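Local coordinates for protein yersinopine synthase (PDB 6C4M) that makes the metallophore yersinopine by NADPH-dependent reductive condensation of pyruvate with an amino-acid-derived intermediate, at residues W126-S140 against A155-Y169. Sequence-based numbering, arbitrary orientation.
Sequences WAALPQLKSVILLSS and AGKRDVEVISLSSYY. With NAP (NADP nicotinamide-adenine-dinucleotide phosphate), chain B.
Lys133 O takes two hydrogen bonds at the start of the paired strands. Glu161 N donates one at 2.9 Å, and a water donates the other. The same water also donates to Glu161 OE1, so it links this carboxylate to the backbone of Lys133, just ahead of strand 134-137. Glu161 OE2 turns to Ser224 and Asn217. The contact is the parallel strand pair of a beta-alpha-beta crossover in the Rossmann-type dinucleotide-binding domain: strand 134-137, helix 144-154, strand 161-165. The ladder runs on through Val135 N to Glu161 O, Ile163 N to Val135 O, Leu137 N to Ile163 O and Leu165 N to Leu137 O. Strand 107-110 pairs with the other edge of strand 134-137.

Before the strands, Lys157 reaches back to the turn at Leu129. Its chain bends at chi2 (-67°), and NZ donates to Leu129 O at 2.9 Å from above the carbonyl plane. Ala155 CB, just after the helix, packs on Trp126 CD1 at 3.7 Å. Val160 spreads its two methyls over residues 132-135. CG2 touches Leu132 CG, the two side chains crossing at about a right angle, while CG1 lies against Val135 CG2 at 3.8 Å.

Past the end of strand 134-137, Ser140 N donates to Leu165 O at 3.0 Å. Ser140 OG and Ser164 OG lie 2.9 Å apart; Ser164 OG is also hydrogen-bonded to Glu251 OE2. Leu138 swings CG anti to its backbone N (chi1 -177°), which carries its methyls to Tyr168. The two side chains run side by side. This end lines the NADP site. Tyr168 OH bonds Thr172, an NADP-binding residue, and Ser139 CB lies close to the nicotinamide ribose. Tyr168 CD2 approaches the nicotinamide carboxamide carbon C7N of NADP at 3.6 Å.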
loop_
_atom_site.group_PDB
_atom_site.type_symbol
_atom_site.label_atom_id
_atom_site.label_comp_id
_atom_site.label_asym_id
_atom_site.label_seq_id
_atom_site.Cartn_x
_atom_site.Cartn_y
_atom_site.Cartn_z
ATOM N N TRP A 126 -4.955 -23.214 45.886
ATOM C CA TRP A 126 -6.294 -22.665 46.010
ATOM C C TRP A 126 -6.824 -22.814 47.423
ATOM O O TRP A 126 -7.545 -21.940 47.919
ATOM C CB TRP A 126 -7.211 -23.368 45.003
ATOM C CG TRP A 126 -6.759 -23.169 43.576
ATOM C CD1 TRP A 126 -6.211 -24.090 42.745
ATOM C CD2 TRP A 126 -6.839 -21.955 42.832
ATOM N NE1 TRP A 126 -5.949 -23.533 41.530
ATOM C CE2 TRP A 126 -6.316 -22.215 41.558
ATOM C CE3 TRP A 126 -7.301 -20.666 43.130
ATOM C CZ2 TRP A 126 -6.240 -21.240 40.576
ATOM C CZ3 TRP A 126 -7.212 -19.694 42.154
ATOM C CH2 TRP A 126 -6.687 -19.991 40.892
ATOM N N ALA A 127 -6.469 -23.926 48.093
ATOM C CA ALA A 127 -6.963 -24.169 49.439
ATOM C C ALA A 127 -6.530 -23.067 50.381
ATOM O O ALA A 127 -7.219 -22.789 51.366
ATOM C CB ALA A 127 -6.464 -25.529 49.966
ATOM N N ALA A 128 -5.414 -22.408 50.081
ATOM C CA ALA A 128 -4.880 -21.364 50.944
ATOM C C ALA A 128 -5.395 -19.984 50.587
ATOM O O ALA A 128 -4.815 -18.989 51.037
ATOM C CB ALA A 128 -3.354 -21.375 50.888
ATOM N N LEU A 129 -6.448 -19.903 49.767
ATOM C CA LEU A 129 -7.110 -18.645 49.410
ATOM C C LEU A 129 -8.578 -18.802 49.791
ATOM O O LEU A 129 -9.441 -18.951 48.920
ATOM C CB LEU A 129 -6.922 -18.326 47.918
ATOM C CG LEU A 129 -5.470 -18.084 47.496
ATOM C CD1 LEU A 129 -5.298 -18.080 45.992
ATOM C CD2 LEU A 129 -4.990 -16.770 48.090
ATOM N N PRO A 130 -8.895 -18.763 51.096
ATOM C CA PRO A 130 -10.269 -19.057 51.540
ATOM C C PRO A 130 -11.279 -17.991 51.169
ATOM O O PRO A 130 -12.480 -18.289 51.107
ATOM C CB PRO A 130 -10.127 -19.172 53.068
ATOM C CG PRO A 130 -8.908 -18.325 53.397
ATOM C CD PRO A 130 -7.988 -18.488 52.220
ATOM N N GLN A 131 -10.838 -16.770 50.885
ATOM C CA GLN A 131 -11.760 -15.680 50.612
ATOM C C GLN A 131 -11.734 -15.250 49.150
ATOM O O GLN A 131 -12.237 -14.170 48.811
ATOM C CB GLN A 131 -11.431 -14.500 51.502
ATOM C CG GLN A 131 -11.499 -14.833 52.947
ATOM C CD GLN A 131 -11.726 -13.612 53.734
ATOM O OE1 GLN A 131 -10.806 -12.828 53.966
ATOM N NE2 GLN A 131 -12.971 -13.399 54.122
ATOM N N LEU A 132 -11.176 -16.076 48.287
ATOM C CA LEU A 132 -11.107 -15.763 46.872
ATOM C C LEU A 132 -12.508 -15.598 46.292
ATOM O O LEU A 132 -13.340 -16.503 46.395
ATOM C CB LEU A 132 -10.354 -16.873 46.133
ATOM C CG LEU A 132 -10.229 -16.632 44.622
ATOM C CD1 LEU A 132 -9.406 -15.367 44.335
ATOM C CD2 LEU A 132 -9.594 -17.862 43.975
ATOM N N LYS A 133 -12.758 -14.444 45.661
ATOM C CA LYS A 133 -14.040 -14.159 45.017
ATOM C C LYS A 133 -13.990 -14.048 43.493
ATOM O O LYS A 133 -15.021 -14.272 42.841
ATOM C CB LYS A 133 -14.615 -12.836 45.533
ATOM C CG LYS A 133 -14.833 -12.733 47.038
ATOM C CD LYS A 133 -15.579 -11.419 47.337
ATOM C CE LYS A 133 -17.069 -11.638 47.606
ATOM N NZ LYS A 133 -17.343 -11.876 49.072
ATOM N N SER A 134 -12.868 -13.631 42.905
ATOM C CA SER A 134 -12.856 -13.402 41.468
ATOM C C SER A 134 -11.471 -13.641 40.877
ATOM O O SER A 134 -10.430 -13.396 41.502
ATOM C CB SER A 134 -13.323 -11.989 41.153
ATOM O OG SER A 134 -12.425 -11.063 41.726
ATOM N N VAL A 135 -11.484 -14.111 39.636
ATOM C CA VAL A 135 -10.289 -14.277 38.839
ATOM C C VAL A 135 -10.518 -13.562 37.516
ATOM O O VAL A 135 -11.451 -13.904 36.781
ATOM C CB VAL A 135 -9.979 -15.757 38.602
ATOM C CG1 VAL A 135 -8.856 -15.891 37.615
ATOM C CG2 VAL A 135 -9.633 -16.436 39.937
ATOM N N ILE A 136 -9.687 -12.569 37.225
ATOM C CA ILE A 136 -9.841 -11.736 36.038
ATOM C C ILE A 136 -8.726 -12.069 35.060
ATOM O O ILE A 136 -7.553 -12.106 35.438
ATOM C CB ILE A 136 -9.833 -10.242 36.403
ATOM C CG1 ILE A 136 -10.963 -9.940 37.417
ATOM C CG2 ILE A 136 -10.015 -9.378 35.164
ATOM C CD1 ILE A 136 -10.905 -8.562 38.018
ATOM N N LEU A 137 -9.098 -12.263 33.788
ATOM C CA LEU A 137 -8.165 -12.587 32.707
ATOM C C LEU A 137 -7.927 -11.280 31.932
ATOM O O LEU A 137 -8.784 -10.809 31.169
ATOM C CB LEU A 137 -8.735 -13.728 31.868
ATOM C CG LEU A 137 -9.144 -14.980 32.680
ATOM C CD1 LEU A 137 -9.544 -16.099 31.761
ATOM C CD2 LEU A 137 -8.092 -15.465 33.662
ATOM N N LEU A 138 -6.769 -10.662 32.191
ATOM C CA LEU A 138 -6.544 -9.294 31.756
ATOM C C LEU A 138 -6.520 -9.187 30.235
ATOM O O LEU A 138 -7.024 -8.206 29.675
ATOM C CB LEU A 138 -5.245 -8.758 32.363
ATOM C CG LEU A 138 -4.919 -7.279 32.043
ATOM C CD1 LEU A 138 -5.910 -6.334 32.688
ATOM C CD2 LEU A 138 -3.520 -6.921 32.522
ATOM N N SER A 139 -5.932 -10.176 29.543
ATOM C CA SER A 139 -5.886 -10.180 28.073
ATOM C C SER A 139 -6.101 -11.614 27.605
ATOM O O SER A 139 -5.154 -12.348 27.312
ATOM C CB SER A 139 -4.586 -9.617 27.529
ATOM O OG SER A 139 -4.724 -9.420 26.125
ATOM N N SER A 140 -7.359 -11.988 27.482
ATOM C CA SER A 140 -7.750 -13.369 27.304
ATOM C C SER A 140 -7.499 -13.863 25.879
ATOM O O SER A 140 -7.204 -13.099 24.954
ATOM C CB SER A 140 -9.225 -13.507 27.640
ATOM O OG SER A 140 -9.468 -14.714 28.304
ATOM N N ALA A 155 -10.888 -27.422 41.940
ATOM C CA ALA A 155 -10.378 -27.041 43.248
ATOM C C ALA A 155 -11.489 -26.643 44.234
ATOM O O ALA A 155 -11.184 -26.100 45.309
ATOM C CB ALA A 155 -9.384 -25.890 43.114
ATOM N N GLY A 156 -12.753 -26.915 43.915
ATOM C CA GLY A 156 -13.835 -26.507 44.816
ATOM C C GLY A 156 -14.102 -25.020 44.813
ATOM O O GLY A 156 -14.633 -24.492 45.801
ATOM N N LYS A 157 -13.755 -24.320 43.726
ATOM C CA LYS A 157 -13.928 -22.874 43.640
ATOM C C LYS A 157 -14.953 -22.499 42.581
ATOM O O LYS A 157 -14.850 -21.472 41.918
ATOM C CB LYS A 157 -12.608 -22.187 43.365
ATOM C CG LYS A 157 -11.590 -22.395 44.446
ATOM C CD LYS A 157 -11.988 -21.710 45.725
ATOM C CE LYS A 157 -10.797 -21.593 46.662
ATOM N NZ LYS A 157 -11.186 -21.029 48.000
ATOM N N ARG A 158 -15.978 -23.321 42.431
ATOM C CA ARG A 158 -17.015 -23.000 41.468
ATOM C C ARG A 158 -17.703 -21.666 41.781
ATOM O O ARG A 158 -18.275 -21.059 40.874
ATOM C CB ARG A 158 -18.022 -24.148 41.452
ATOM C CG ARG A 158 -19.195 -23.942 40.547
ATOM C CD ARG A 158 -20.008 -25.219 40.492
ATOM N NE ARG A 158 -21.202 -25.024 39.686
ATOM C CZ ARG A 158 -22.154 -25.934 39.509
ATOM N NH1 ARG A 158 -22.074 -27.137 40.094
ATOM N NH2 ARG A 158 -23.196 -25.624 38.748
ATOM N N ASP A 159 -17.670 -21.201 43.045
ATOM C CA ASP A 159 -18.278 -19.910 43.389
ATOM C C ASP A 159 -17.552 -18.720 42.768
ATOM O O ASP A 159 -18.151 -17.639 42.608
ATOM C CB ASP A 159 -18.284 -19.698 44.910
ATOM C CG ASP A 159 -19.413 -20.418 45.613
ATOM O OD1 ASP A 159 -20.371 -20.858 44.937
ATOM O OD2 ASP A 159 -19.329 -20.529 46.864
ATOM N N VAL A 160 -16.258 -18.862 42.494
ATOM C CA VAL A 160 -15.438 -17.722 42.079
ATOM C C VAL A 160 -15.865 -17.207 40.708
ATOM O O VAL A 160 -16.136 -17.980 39.781
ATOM C CB VAL A 160 -13.955 -18.120 42.099
ATOM C CG1 VAL A 160 -13.058 -17.017 41.485
ATOM C CG2 VAL A 160 -13.568 -18.396 43.540
ATOM N N GLU A 161 -15.954 -15.883 40.590
ATOM C CA GLU A 161 -16.353 -15.248 39.345
ATOM C C GLU A 161 -15.162 -15.169 38.390
ATOM O O GLU A 161 -14.082 -14.698 38.766
ATOM C CB GLU A 161 -16.933 -13.859 39.641
ATOM C CG GLU A 161 -17.467 -13.123 38.407
ATOM C CD GLU A 161 -18.272 -11.872 38.776
ATOM O OE1 GLU A 161 -18.448 -11.634 40.002
ATOM O OE2 GLU A 161 -18.727 -11.137 37.849
ATOM N N VAL A 162 -15.344 -15.676 37.173
ATOM C CA VAL A 162 -14.295 -15.678 36.146
ATOM C C VAL A 162 -14.662 -14.631 35.111
ATOM O O VAL A 162 -15.744 -14.695 34.523
ATOM C CB VAL A 162 -14.131 -17.057 35.488
ATOM C CG1 VAL A 162 -13.095 -17.000 34.401
ATOM C CG2 VAL A 162 -13.734 -18.089 36.540
ATOM N N ILE A 163 -13.776 -13.660 34.905
ATOM C CA ILE A 163 -14.009 -12.574 33.967
ATOM C C ILE A 163 -12.885 -12.555 32.935
ATOM O O ILE A 163 -11.707 -12.398 33.282
ATOM C CB ILE A 163 -14.130 -11.221 34.687
ATOM C CG1 ILE A 163 -15.410 -11.180 35.544
ATOM C CG2 ILE A 163 -14.185 -10.099 33.681
ATOM C CD1 ILE A 163 -15.512 -9.965 36.403
ATOM N N SER A 164 -13.257 -12.717 31.671
ATOM C CA SER A 164 -12.380 -12.506 30.521
ATOM C C SER A 164 -12.555 -11.108 29.932
ATOM O O SER A 164 -13.670 -10.714 29.584
ATOM C CB SER A 164 -12.673 -13.521 29.421
ATOM O OG SER A 164 -12.043 -14.760 29.645
ATOM N N LEU A 165 -11.448 -10.380 29.809
ATOM C CA LEU A 165 -11.372 -9.155 29.028
ATOM C C LEU A 165 -10.809 -9.480 27.653
ATOM O O LEU A 165 -9.841 -10.234 27.545
ATOM C CB LEU A 165 -10.489 -8.118 29.720
ATOM C CG LEU A 165 -10.980 -7.689 31.116
ATOM C CD1 LEU A 165 -9.829 -7.186 31.933
ATOM C CD2 LEU A 165 -12.038 -6.634 30.979
ATOM N N SER A 166 -11.409 -8.875 26.619
ATOM C CA SER A 166 -11.030 -9.171 25.240
ATOM C C SER A 166 -9.574 -8.831 24.964
ATOM O O SER A 166 -8.920 -9.516 24.172
ATOM C CB SER A 166 -11.938 -8.418 24.271
ATOM O OG SER A 166 -12.006 -7.025 24.566
ATOM N N SER A 167 -9.045 -7.799 25.607
ATOM C CA SER A 167 -7.639 -7.473 25.463
ATOM C C SER A 167 -7.240 -6.557 26.601
ATOM O O SER A 167 -8.089 -6.005 27.303
ATOM C CB SER A 167 -7.344 -6.808 24.118
ATOM O OG SER A 167 -7.838 -5.481 24.067
ATOM N N TYR A 168 -5.929 -6.395 26.776
ATOM C CA TYR A 168 -5.454 -5.359 27.675
ATOM C C TYR A 168 -5.945 -4.015 27.147
ATOM O O TYR A 168 -6.103 -3.826 25.929
ATOM C CB TYR A 168 -3.931 -5.394 27.796
ATOM C CG TYR A 168 -3.378 -4.250 28.604
ATOM C CD1 TYR A 168 -3.795 -4.037 29.918
ATOM C CD2 TYR A 168 -2.437 -3.375 28.053
ATOM C CE1 TYR A 168 -3.307 -2.972 30.649
ATOM C CE2 TYR A 168 -1.937 -2.307 28.782
ATOM C CZ TYR A 168 -2.366 -2.113 30.074
ATOM O OH TYR A 168 -1.863 -1.048 30.801
ATOM N N TYR A 169 -6.247 -3.097 28.068
ATOM C CA TYR A 169 -7.019 -1.904 27.724
ATOM C C TYR A 169 -6.156 -0.698 27.358
ATOM O O TYR A 169 -6.688 0.416 27.206
ATOM C CB TYR A 169 -7.967 -1.550 28.878
ATOM C CG TYR A 169 -7.322 -1.290 30.217
ATOM C CD1 TYR A 169 -6.861 -0.022 30.562
ATOM C CD2 TYR A 169 -7.227 -2.309 31.176
ATOM C CE1 TYR A 169 -6.283 0.216 31.831
ATOM C CE2 TYR A 169 -6.665 -2.087 32.414
ATOM C CZ TYR A 169 -6.189 -0.840 32.752
ATOM O OH TYR A 169 -5.659 -0.660 34.029
HETATM P PA NAP B . 4.360 -9.317 29.276
HETATM O O1A NAP B . 3.190 -9.870 28.560
HETATM O O2A NAP B . 5.597 -9.177 28.351
HETATM O O5B NAP B . 4.688 -10.319 30.537
HETATM C C5B NAP B . 3.772 -10.204 31.649
HETATM C C4B NAP B . 4.260 -11.163 32.751
HETATM O O4B NAP B . 4.265 -12.589 32.126
HETATM C C3B NAP B . 5.465 -10.908 33.115
HETATM O O3B NAP B . 5.641 -11.159 34.545
HETATM C C2B NAP B . 6.407 -11.978 32.294
HETATM O O2B NAP B . 7.647 -12.235 33.041
HETATM C C1B NAP B . 5.720 -13.060 32.216
HETATM N N9A NAP B . 5.990 -13.643 30.900
HETATM C C8A NAP B . 6.039 -13.178 29.641
HETATM N N7A NAP B . 6.371 -14.236 28.888
HETATM C C5A NAP B . 6.519 -15.326 29.705
HETATM C C6A NAP B . 6.843 -16.613 29.357
HETATM N N6A NAP B . 7.158 -17.304 28.106
HETATM N N1A NAP B . 6.938 -17.550 30.318
HETATM C C2A NAP B . 6.699 -17.221 31.633
HETATM N N3A NAP B . 6.378 -15.939 31.971
HETATM C C4A NAP B . 6.284 -14.982 30.980
HETATM O O3 NAP B . 3.941 -7.817 29.841
HETATM P PN NAP B . 2.627 -6.915 29.564
HETATM O O1N NAP B . 2.394 -6.216 30.831
HETATM O O2N NAP B . 3.018 -5.966 28.405
HETATM O O5D NAP B . 1.273 -7.749 29.060
HETATM C C5D NAP B . 0.245 -8.147 30.006
HETATM C C4D NAP B . -0.848 -8.861 29.186
HETATM O O4D NAP B . -1.489 -7.840 28.139
HETATM C C3D NAP B . -0.410 -9.866 28.456
HETATM O O3D NAP B . -1.583 -10.806 28.305
HETATM C C2D NAP B . -0.125 -9.312 27.055
HETATM O O2D NAP B . -0.372 -10.283 26.150
HETATM C C1D NAP B . -1.223 -8.239 26.925
HETATM N N1N NAP B . -0.848 -7.054 26.115
HETATM C C2N NAP B . -0.224 -5.983 26.652
HETATM C C3N NAP B . 0.073 -4.875 25.826
HETATM C C7N NAP B . 0.791 -3.633 26.397
HETATM O O7N NAP B . 0.644 -2.575 25.928
HETATM N N7N NAP B . 1.651 -3.834 27.533
HETATM C C4N NAP B . -0.256 -4.887 24.500
HETATM C C5N NAP B . -0.872 -5.957 23.973
HETATM C C6N NAP B . -1.182 -7.053 24.785
HETATM P P2B NAP B . 8.977 -11.196 32.852
HETATM O O1X NAP B . 9.689 -11.615 31.583
HETATM O O2X NAP B . 8.516 -9.783 32.724
HETATM O O3X NAP B . 9.913 -11.394 34.022
HETATM O O HOH W 1 -16.851 -11.846 42.567
#